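Putative acetyl transferase (Pyrococcus furiosus, PDB 1VKC) probably acts as an acyltransferase of the GNAT (acetyltransferase) family, moving an acyl group, likely acetyl, onto an acceptor that remains to be identified. Local coordinates at residues K62-L67 and V77-T82; I91-D96 and K127-V132. All coordinates share one frame; numbering follows the deposited sequence.

Contact 1 (K62-L67 and V77-T82); sequences KFFVAL and VWICIT
Residues 62-67 and 77-82 belong to the two arms of an antiparallel beta hairpin in the sheet of this GNAT fold. K62 pairs with I79, and F64 with V77, as hydrogen-bonded pairs; the straightest bond runs from I79 N to K62 O, 2.8 Å long with 170° at the hydrogen. Between them F63 and W78 form a non-hydrogen-bonded pair whose side chains leave on the same face. W78 CG lies anti to the backbone N (chi1 179°), and F63 CE1 lies over one face of the indole's five-membered ring, 3.4 Å from W78 CG, in an offset stack with planes 25° apart. Flat, largely apolar rings suit this tight, buried spot, and F52 and Y95 also meet the indole. An alanine in place of W78 would probably cost the F63 ring its stacking partner and loosen the packing toward F52 and Y95. On the sheet face of K62, F64, V77 and I79, beta-branched V77 and I79 stay buried, I79 under helix 108-122, and offer methyls to the F64 ring edge. Looser are partly exposed F64 and K62, whose amine reaches a salt bridge with D15. Nearer the backbone, its aliphatic part gives apolar cover, K62 CG resting 4.0 Å from I79 CD1.

Contact 2 (I91-D96 and K127-V132); sequences IAYIYD and KIVLRV
At the edge of the Y93 ring, in its plane, sits Y95 CD2, for Y93 CD1 stands over one face of the Y95 ring, offset toward the rim. CG of Y93 is anti to the backbone N (chi1 -170°), so the ring extends obliquely past the backbone of 129-131, and its hydroxyl ends 3.4 Å (OH) from R131 CB. A long aromatic suits this span: Y93 CD2 also packs at 3.8 Å on V129 CG1, the two side chains crossing at about a right angle. I91 CD1 meets V129 CG2 at 3.6 Å, so the two methyls of beta-branched V129 have different partners, CG1 the Y93 ring and CG2 I91. On the sheet's other face, with A92, I94 CG1 lies alongside I128 CG2, 3.6 Å away. The strands are parallel, joined by A92 N to K127 O, V129 N to A92 O, and I94 N to V129 O, the last 3.0 Å long and nearly along the C=O axis. A water links I94 O, to which it donates at 2.6 Å, with R131 N, from which it accepts. The pair closes a beta-alpha-beta crossover: helix 108-122 covers A92, I94 and I128, strand 73-83 flanks 90-99, and helix 138-144 receives L130.

Overall arrangement
Both contacts lie in one mixed sheet, where strands 73-83 and 90-99 are neighbours, so contact 1 and contact 2 are joined directly: C80 O and Y93 N stand 2.6 Å apart, a probable hydrogen bond. Contact 1 is the more buried, an antiparallel hairpin linked by a short connection; contact 2 is only partly buried, a parallel pair whose connection runs through helix 108-122 to strand 128-130, at the edge of the sheet within this chain. Contact 1 adds an aromatic stack to its aliphatic packing; contact 2 relies mainly on aliphatic side chains with the Y93 ring, and includes a water bridge. Helix 108-122 covers one face of both, A116 touching I79 and I94.

Contact 1 (K62-L67 and V77-T82)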
ATOM      1  N   LYS A  62      -3.132 -17.015 -17.347  1.00 27.53           N
ATOM      2  CA  LYS A  62      -4.492 -16.547 -17.579  1.00 25.18           C
ATOM      3  C   LYS A  62      -4.922 -15.677 -16.419  1.00 24.90           C
ATOM      4  O   LYS A  62      -4.718 -16.026 -15.267  1.00 23.66           O
ATOM      5  CB  LYS A  62      -5.453 -17.732 -17.698  1.00 27.00           C
ATOM      6  CG  LYS A  62      -6.907 -17.382 -17.874  1.00 29.08           C
ATOM      7  CD  LYS A  62      -7.190 -16.813 -19.246  1.00 32.40           C
ATOM      8  CE  LYS A  62      -8.662 -16.535 -19.425  1.00 34.57           C
ATOM      9  NZ  LYS A  62      -8.953 -15.989 -20.788  1.00 35.01           N
ATOM     10  N   PHE A  63      -5.502 -14.537 -16.735  1.00 24.40           N
ATOM     11  CA  PHE A  63      -6.074 -13.659 -15.744  1.00 23.99           C
ATOM     12  C   PHE A  63      -7.551 -13.546 -15.979  1.00 23.41           C
ATOM     13  O   PHE A  63      -7.993 -13.413 -17.125  1.00 23.68           O
ATOM     14  CB  PHE A  63      -5.472 -12.271 -15.873  1.00 24.93           C
ATOM     15  CG  PHE A  63      -4.038 -12.177 -15.485  1.00 25.10           C
ATOM     16  CD1 PHE A  63      -3.676 -11.886 -14.178  1.00 25.50           C
ATOM     17  CD2 PHE A  63      -3.043 -12.286 -16.443  1.00 26.40           C
ATOM     18  CE1 PHE A  63      -2.353 -11.765 -13.821  1.00 24.40           C
ATOM     19  CE2 PHE A  63      -1.715 -12.164 -16.093  1.00 27.35           C
ATOM     20  CZ  PHE A  63      -1.366 -11.895 -14.772  1.00 26.32           C
ATOM     21  N   PHE A  64      -8.333 -13.595 -14.897  1.00 25.38           N
ATOM     22  CA  PHE A  64      -9.730 -13.126 -14.923  1.00 24.85           C
ATOM     23  C   PHE A  64      -9.855 -11.923 -14.001  1.00 26.23           C
ATOM     24  O   PHE A  64      -9.234 -11.890 -12.940  1.00 24.58           O
ATOM     25  CB  PHE A  64     -10.702 -14.197 -14.469  1.00 27.40           C
ATOM     26  CG  PHE A  64     -10.838 -15.338 -15.425  1.00 27.44           C
ATOM     27  CD1 PHE A  64     -11.633 -15.215 -16.570  1.00 29.45           C
ATOM     28  CD2 PHE A  64     -10.182 -16.538 -15.193  1.00 26.55           C
ATOM     29  CE1 PHE A  64     -11.781 -16.294 -17.468  1.00 24.83           C
ATOM     30  CE2 PHE A  64     -10.316 -17.609 -16.087  1.00 26.17           C
ATOM     31  CZ  PHE A  64     -11.133 -17.476 -17.225  1.00 27.76           C
ATOM     32  N   VAL A  65     -10.677 -10.954 -14.390  1.00 21.43           N
ATOM     33  CA  VAL A  65     -10.957  -9.821 -13.529  1.00 25.74           C
ATOM     34  C   VAL A  65     -12.445  -9.670 -13.273  1.00 25.92           C
ATOM     35  O   VAL A  65     -13.275 -10.035 -14.118  1.00 28.32           O
ATOM     36  CB  VAL A  65     -10.369  -8.495 -14.103  1.00 25.16           C
ATOM     37  CG1 VAL A  65      -8.848  -8.559 -14.129  1.00 25.18           C
ATOM     38  CG2 VAL A  65     -10.922  -8.190 -15.495  1.00 27.14           C
ATOM     39  N   ALA A  66     -12.773  -9.135 -12.098  1.00 26.93           N
ATOM     40  CA  ALA A  66     -14.128  -8.745 -11.745  1.00 26.42           C
ATOM     41  C   ALA A  66     -14.192  -7.235 -11.936  1.00 28.05           C
ATOM     42  O   ALA A  66     -13.367  -6.504 -11.379  1.00 25.01           O
ATOM     43  CB  ALA A  66     -14.431  -9.101 -10.307  1.00 25.73           C
ATOM     44  N   LEU A  67     -15.150  -6.776 -12.740  1.00 32.44           N
ATOM     45  CA  LEU A  67     -15.263  -5.347 -13.093  1.00 33.37           C
ATOM     46  C   LEU A  67     -16.628  -4.839 -12.691  1.00 34.52           C
ATOM     47  O   LEU A  67     -17.622  -5.481 -12.993  1.00 34.16           O
ATOM     48  CB  LEU A  67     -15.086  -5.160 -14.597  1.00 34.34           C
ATOM     49  CG  LEU A  67     -13.752  -5.570 -15.219  1.00 33.60           C
ATOM     50  CD1 LEU A  67     -13.777  -5.305 -16.708  1.00 33.62           C
ATOM     51  CD2 LEU A  67     -12.583  -4.849 -14.564  1.00 34.89           C
ATOM     52  N   VAL A  77      -8.026 -13.069 -10.505  1.00 20.80           N
ATOM     53  CA  VAL A  77      -7.329 -14.309 -10.255  1.00 19.22           C
ATOM     54  C   VAL A  77      -6.256 -14.497 -11.327  1.00 21.01           C
ATOM     55  O   VAL A  77      -6.472 -14.156 -12.495  1.00 24.71           O
ATOM     56  CB  VAL A  77      -8.288 -15.513 -10.152  1.00 20.72           C
ATOM     57  CG1 VAL A  77      -9.200 -15.638 -11.366  1.00 20.97           C
ATOM     58  CG2 VAL A  77      -7.507 -16.784  -9.935  1.00 20.28           C
ATOM     59  N   TRP A  78      -5.077 -14.964 -10.900  1.00 20.97           N
ATOM     60  CA  TRP A  78      -3.944 -15.212 -11.804  1.00 21.63           C
ATOM     61  C   TRP A  78      -3.689 -16.710 -11.817  1.00 21.93           C
ATOM     62  O   TRP A  78      -3.370 -17.278 -10.798  1.00 19.41           O
ATOM     63  CB  TRP A  78      -2.720 -14.397 -11.318  1.00 25.44           C
ATOM     64  CG  TRP A  78      -1.433 -14.542 -12.116  1.00 25.68           C
ATOM     65  CD1 TRP A  78      -1.244 -15.231 -13.284  1.00 26.19           C
ATOM     66  CD2 TRP A  78      -0.167 -13.943 -11.801  1.00 25.77           C
ATOM     67  NE1 TRP A  78       0.065 -15.127 -13.686  1.00 27.06           N
ATOM     68  CE2 TRP A  78       0.748 -14.333 -12.806  1.00 26.40           C
ATOM     69  CE3 TRP A  78       0.286 -13.114 -10.767  1.00 27.24           C
ATOM     70  CZ2 TRP A  78       2.097 -13.926 -12.806  1.00 27.73           C
ATOM     71  CZ3 TRP A  78       1.631 -12.704 -10.760  1.00 27.43           C
ATOM     72  CH2 TRP A  78       2.518 -13.116 -11.772  1.00 26.97           C
ATOM     73  N   ILE A  79      -3.847 -17.326 -12.993  1.00 20.93           N
ATOM     74  CA  ILE A  79      -3.677 -18.763 -13.190  1.00 22.05           C
ATOM     75  C   ILE A  79      -2.472 -19.047 -14.075  1.00 22.76           C
ATOM     76  O   ILE A  79      -2.263 -18.360 -15.091  1.00 19.84           O
ATOM     77  CB  ILE A  79      -4.901 -19.368 -13.901  1.00 24.48           C
ATOM     78  CG1 ILE A  79      -6.200 -18.881 -13.288  1.00 24.53           C
ATOM     79  CG2 ILE A  79      -4.830 -20.911 -13.885  1.00 25.53           C
ATOM     80  CD1 ILE A  79      -7.341 -18.964 -14.233  1.00 28.09           C
ATOM     81  N   CYS A  80      -1.716 -20.078 -13.700  1.00 24.90           N
ATOM     82  CA  CYS A  80      -0.604 -20.607 -14.489  1.00 24.88           C
ATOM     83  C   CYS A  80      -0.783 -22.104 -14.731  1.00 24.86           C
ATOM     84  O   CYS A  80      -0.851 -22.883 -13.769  1.00 25.27           O
ATOM     85  CB  CYS A  80       0.716 -20.412 -13.733  1.00 27.66           C
ATOM     86  SG  CYS A  80       2.198 -20.875 -14.644  1.00 34.76           S
ATOM     87  N   ILE A  81      -0.825 -22.505 -16.004  1.00 22.43           N
ATOM     88  CA  ILE A  81      -0.861 -23.929 -16.372  1.00 22.56           C
ATOM     89  C   ILE A  81       0.555 -24.464 -16.369  1.00 22.62           C
ATOM     90  O   ILE A  81       1.422 -23.935 -17.061  1.00 22.58           O
ATOM     91  CB  ILE A  81      -1.495 -24.137 -17.781  1.00 26.07           C
ATOM     92  CG1 ILE A  81      -2.948 -23.649 -17.814  1.00 27.39           C
ATOM     93  CG2 ILE A  81      -1.375 -25.610 -18.227  1.00 26.79           C
ATOM     94  CD1 ILE A  81      -3.891 -24.395 -16.904  1.00 27.53           C
ATOM     95  N   THR A  82       0.803 -25.501 -15.577  1.00 21.29           N
ATOM     96  CA  THR A  82       2.143 -26.063 -15.457  1.00 23.12           C
ATOM     97  C   THR A  82       2.062 -27.540 -15.120  1.00 21.37           C
ATOM     98  O   THR A  82       0.970 -28.141 -15.235  1.00 24.12           O
ATOM     99  CB  THR A  82       2.982 -25.246 -14.412  1.00 25.37           C
ATOM    100  OG1 THR A  82       4.313 -25.759 -14.340  1.00 26.00           O
ATOM    101  CG2 THR A  82       2.435 -25.418 -12.998  1.00 25.79           C
TER

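Contact 2 (I91-D96 and K127-V132)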
ATOM      1  N   ILE A  91      -1.436 -29.128 -14.249  1.00 18.25           N
ATOM      2  CA  ILE A  91      -2.193 -28.485 -13.174  1.00 20.05           C
ATOM      3  C   ILE A  91      -2.344 -27.019 -13.474  1.00 17.51           C
ATOM      4  O   ILE A  91      -1.654 -26.489 -14.336  1.00 23.08           O
ATOM      5  CB  ILE A  91      -1.498 -28.673 -11.809  1.00 21.42           C
ATOM      6  CG1 ILE A  91      -0.116 -27.995 -11.796  1.00 21.23           C
ATOM      7  CG2 ILE A  91      -1.421 -30.183 -11.465  1.00 23.38           C
ATOM      8  CD1 ILE A  91       0.560 -27.975 -10.365  1.00 23.08           C
ATOM      9  N   ALA A  92      -3.279 -26.381 -12.799  1.00 18.35           N
ATOM     10  CA  ALA A  92      -3.387 -24.942 -12.835  1.00 18.74           C
ATOM     11  C   ALA A  92      -2.911 -24.468 -11.479  1.00 19.52           C
ATOM     12  O   ALA A  92      -3.483 -24.850 -10.468  1.00 19.17           O
ATOM     13  CB  ALA A  92      -4.778 -24.527 -13.050  1.00 19.43           C
ATOM     14  N   TYR A  93      -1.870 -23.648 -11.462  1.00 19.25           N
ATOM     15  CA  TYR A  93      -1.397 -23.040 -10.233  1.00 18.02           C
ATOM     16  C   TYR A  93      -1.974 -21.606 -10.142  1.00 19.00           C
ATOM     17  O   TYR A  93      -1.884 -20.826 -11.093  1.00 19.72           O
ATOM     18  CB  TYR A  93       0.117 -23.014 -10.205  1.00 22.22           C
ATOM     19  CG  TYR A  93       0.677 -22.610  -8.858  1.00 22.75           C
ATOM     20  CD1 TYR A  93       1.071 -21.298  -8.607  1.00 24.88           C
ATOM     21  CD2 TYR A  93       0.798 -23.539  -7.830  1.00 24.05           C
ATOM     22  CE1 TYR A  93       1.592 -20.932  -7.368  1.00 23.62           C
ATOM     23  CE2 TYR A  93       1.301 -23.173  -6.578  1.00 23.58           C
ATOM     24  CZ  TYR A  93       1.689 -21.875  -6.361  1.00 23.06           C
ATOM     25  OH  TYR A  93       2.202 -21.524  -5.125  1.00 27.19           O
ATOM     26  N   ILE A  94      -2.576 -21.293  -9.012  1.00 19.34           N
ATOM     27  CA  ILE A  94      -3.138 -19.968  -8.775  1.00 21.85           C
ATOM     28  C   ILE A  94      -2.111 -19.166  -8.000  1.00 21.76           C
ATOM     29  O   ILE A  94      -1.854 -19.432  -6.803  1.00 21.77           O
ATOM     30  CB  ILE A  94      -4.444 -20.046  -7.959  1.00 22.52           C
ATOM     31  CG1 ILE A  94      -5.456 -21.013  -8.582  1.00 24.97           C
ATOM     32  CG2 ILE A  94      -5.042 -18.631  -7.742  1.00 22.21           C
ATOM     33  CD1 ILE A  94      -5.963 -20.642  -9.884  1.00 25.78           C
ATOM     34  N   TYR A  95      -1.515 -18.205  -8.673  1.00 24.83           N
ATOM     35  CA  TYR A  95      -0.540 -17.327  -8.046  1.00 27.78           C
ATOM     36  C   TYR A  95      -1.216 -16.410  -7.077  1.00 28.97           C
ATOM     37  O   TYR A  95      -0.692 -16.131  -6.003  1.00 29.41           O
ATOM     38  CB  TYR A  95       0.192 -16.495  -9.091  1.00 29.97           C
ATOM     39  CG  TYR A  95       1.342 -17.225  -9.733  1.00 31.39           C
ATOM     40  CD1 TYR A  95       1.402 -17.408 -11.105  1.00 31.11           C
ATOM     41  CD2 TYR A  95       2.371 -17.740  -8.953  1.00 31.02           C
ATOM     42  CE1 TYR A  95       2.479 -18.087 -11.689  1.00 33.07           C
ATOM     43  CE2 TYR A  95       3.438 -18.413  -9.523  1.00 33.15           C
ATOM     44  CZ  TYR A  95       3.482 -18.585 -10.888  1.00 31.87           C
ATOM     45  OH  TYR A  95       4.549 -19.255 -11.437  1.00 34.95           O
ATOM     46  N   ASP A  96      -2.397 -15.948  -7.456  1.00 27.55           N
ATOM     47  CA  ASP A  96      -3.046 -14.906  -6.733  1.00 31.44           C
ATOM     48  C   ASP A  96      -4.552 -14.906  -6.935  1.00 28.25           C
ATOM     49  O   ASP A  96      -5.031 -15.190  -8.011  1.00 26.05           O
ATOM     50  CB  ASP A  96      -2.481 -13.578  -7.250  1.00 37.97           C
ATOM     51  CG  ASP A  96      -2.715 -12.465  -6.332  1.00 42.20           C
ATOM     52  OD1 ASP A  96      -3.136 -12.713  -5.175  1.00 46.54           O
ATOM     53  OD2 ASP A  96      -2.491 -11.294  -6.668  1.00 46.20           O
ATOM     54  N   LYS A 127      -5.639 -30.820 -11.560  1.00 19.95           N
ATOM     55  CA  LYS A 127      -5.743 -30.226 -10.239  1.00 20.80           C
ATOM     56  C   LYS A 127      -5.609 -28.733 -10.361  1.00 19.60           C
ATOM     57  O   LYS A 127      -4.989 -28.229 -11.328  1.00 18.65           O
ATOM     58  CB  LYS A 127      -4.603 -30.701  -9.310  1.00 21.25           C
ATOM     59  CG  LYS A 127      -4.417 -32.181  -9.217  1.00 23.30           C
ATOM     60  CD  LYS A 127      -3.481 -32.581  -8.062  1.00 26.26           C
ATOM     61  CE  LYS A 127      -2.054 -32.485  -8.394  1.00 27.11           C
ATOM     62  NZ  LYS A 127      -1.176 -33.185  -7.335  1.00 22.68           N
ATOM     63  N   ILE A 128      -6.198 -28.039  -9.384  1.00 19.88           N
ATOM     64  CA  ILE A 128      -5.851 -26.658  -9.037  1.00 20.90           C
ATOM     65  C   ILE A 128      -4.964 -26.735  -7.811  1.00 19.65           C
ATOM     66  O   ILE A 128      -5.277 -27.455  -6.853  1.00 18.15           O
ATOM     67  CB  ILE A 128      -7.082 -25.815  -8.667  1.00 23.76           C
ATOM     68  CG1 ILE A 128      -8.126 -25.880  -9.750  1.00 26.09           C
ATOM     69  CG2 ILE A 128      -6.684 -24.354  -8.422  1.00 23.99           C
ATOM     70  CD1 ILE A 128      -9.210 -26.731  -9.394  1.00 31.23           C
ATOM     71  N   VAL A 129      -3.866 -25.986  -7.847  1.00 18.16           N
ATOM     72  CA  VAL A 129      -2.896 -25.952  -6.753  1.00 15.87           C
ATOM     73  C   VAL A 129      -2.652 -24.518  -6.366  1.00 16.84           C
ATOM     74  O   VAL A 129      -2.584 -23.651  -7.221  1.00 18.23           O
ATOM     75  CB  VAL A 129      -1.570 -26.623  -7.201  1.00 17.65           C
ATOM     76  CG1 VAL A 129      -0.540 -26.633  -6.068  1.00 17.55           C
ATOM     77  CG2 VAL A 129      -1.861 -28.042  -7.707  1.00 16.96           C
ATOM     78  N   LEU A 130      -2.539 -24.245  -5.072  1.00 18.97           N
ATOM     79  CA  LEU A 130      -2.140 -22.906  -4.634  1.00 19.75           C
ATOM     80  C   LEU A 130      -1.472 -22.955  -3.258  1.00 18.95           C
ATOM     81  O   LEU A 130      -1.529 -23.965  -2.557  1.00 19.04           O
ATOM     82  CB  LEU A 130      -3.344 -21.946  -4.667  1.00 19.39           C
ATOM     83  CG  LEU A 130      -4.567 -22.477  -3.864  1.00 23.12           C
ATOM     84  CD1 LEU A 130      -4.481 -21.988  -2.421  1.00 26.78           C
ATOM     85  CD2 LEU A 130      -5.885 -22.109  -4.456  1.00 25.13           C
ATOM     86  N   ARG A 131      -0.815 -21.861  -2.911  1.00 18.48           N
ATOM     87  CA  ARG A 131      -0.139 -21.728  -1.646  1.00 19.55           C
ATOM     88  C   ARG A 131      -0.980 -20.845  -0.764  1.00 20.09           C
ATOM     89  O   ARG A 131      -1.422 -19.771  -1.211  1.00 23.25           O
ATOM     90  CB  ARG A 131       1.260 -21.123  -1.847  1.00 20.05           C
ATOM     91  CG  ARG A 131       1.904 -20.561  -0.610  1.00 19.37           C
ATOM     92  CD  ARG A 131       3.307 -20.010  -0.845  1.00 23.19           C
ATOM     93  NE  ARG A 131       3.802 -19.396   0.382  1.00 21.81           N
ATOM     94  CZ  ARG A 131       5.060 -19.101   0.623  1.00 24.61           C
ATOM     95  NH1 ARG A 131       6.013 -19.356  -0.278  1.00 20.88           N
ATOM     96  NH2 ARG A 131       5.378 -18.534   1.787  1.00 25.14           N
ATOM     97  N   VAL A 132      -1.191 -21.279   0.480  1.00 20.70           N
ATOM     98  CA  VAL A 132      -1.869 -20.476   1.500  1.00 20.21           C
ATOM     99  C   VAL A 132      -1.015 -20.418   2.758  1.00 19.46           C
ATOM    100  O   VAL A 132      -0.465 -21.428   3.206  1.00 19.99           O
ATOM    101  CB  VAL A 132      -3.308 -21.011   1.827  0.65 21.88           C
ATOM    102  CG1 VAL A 132      -3.271 -22.430   2.401  0.65 22.85           C
ATOM    103  CG2 VAL A 132      -4.031 -20.051   2.786  0.65 23.36           C
TER
HETATM  104  O   HOH W   1      -0.596 -19.405  -4.576  1.00 24.54           O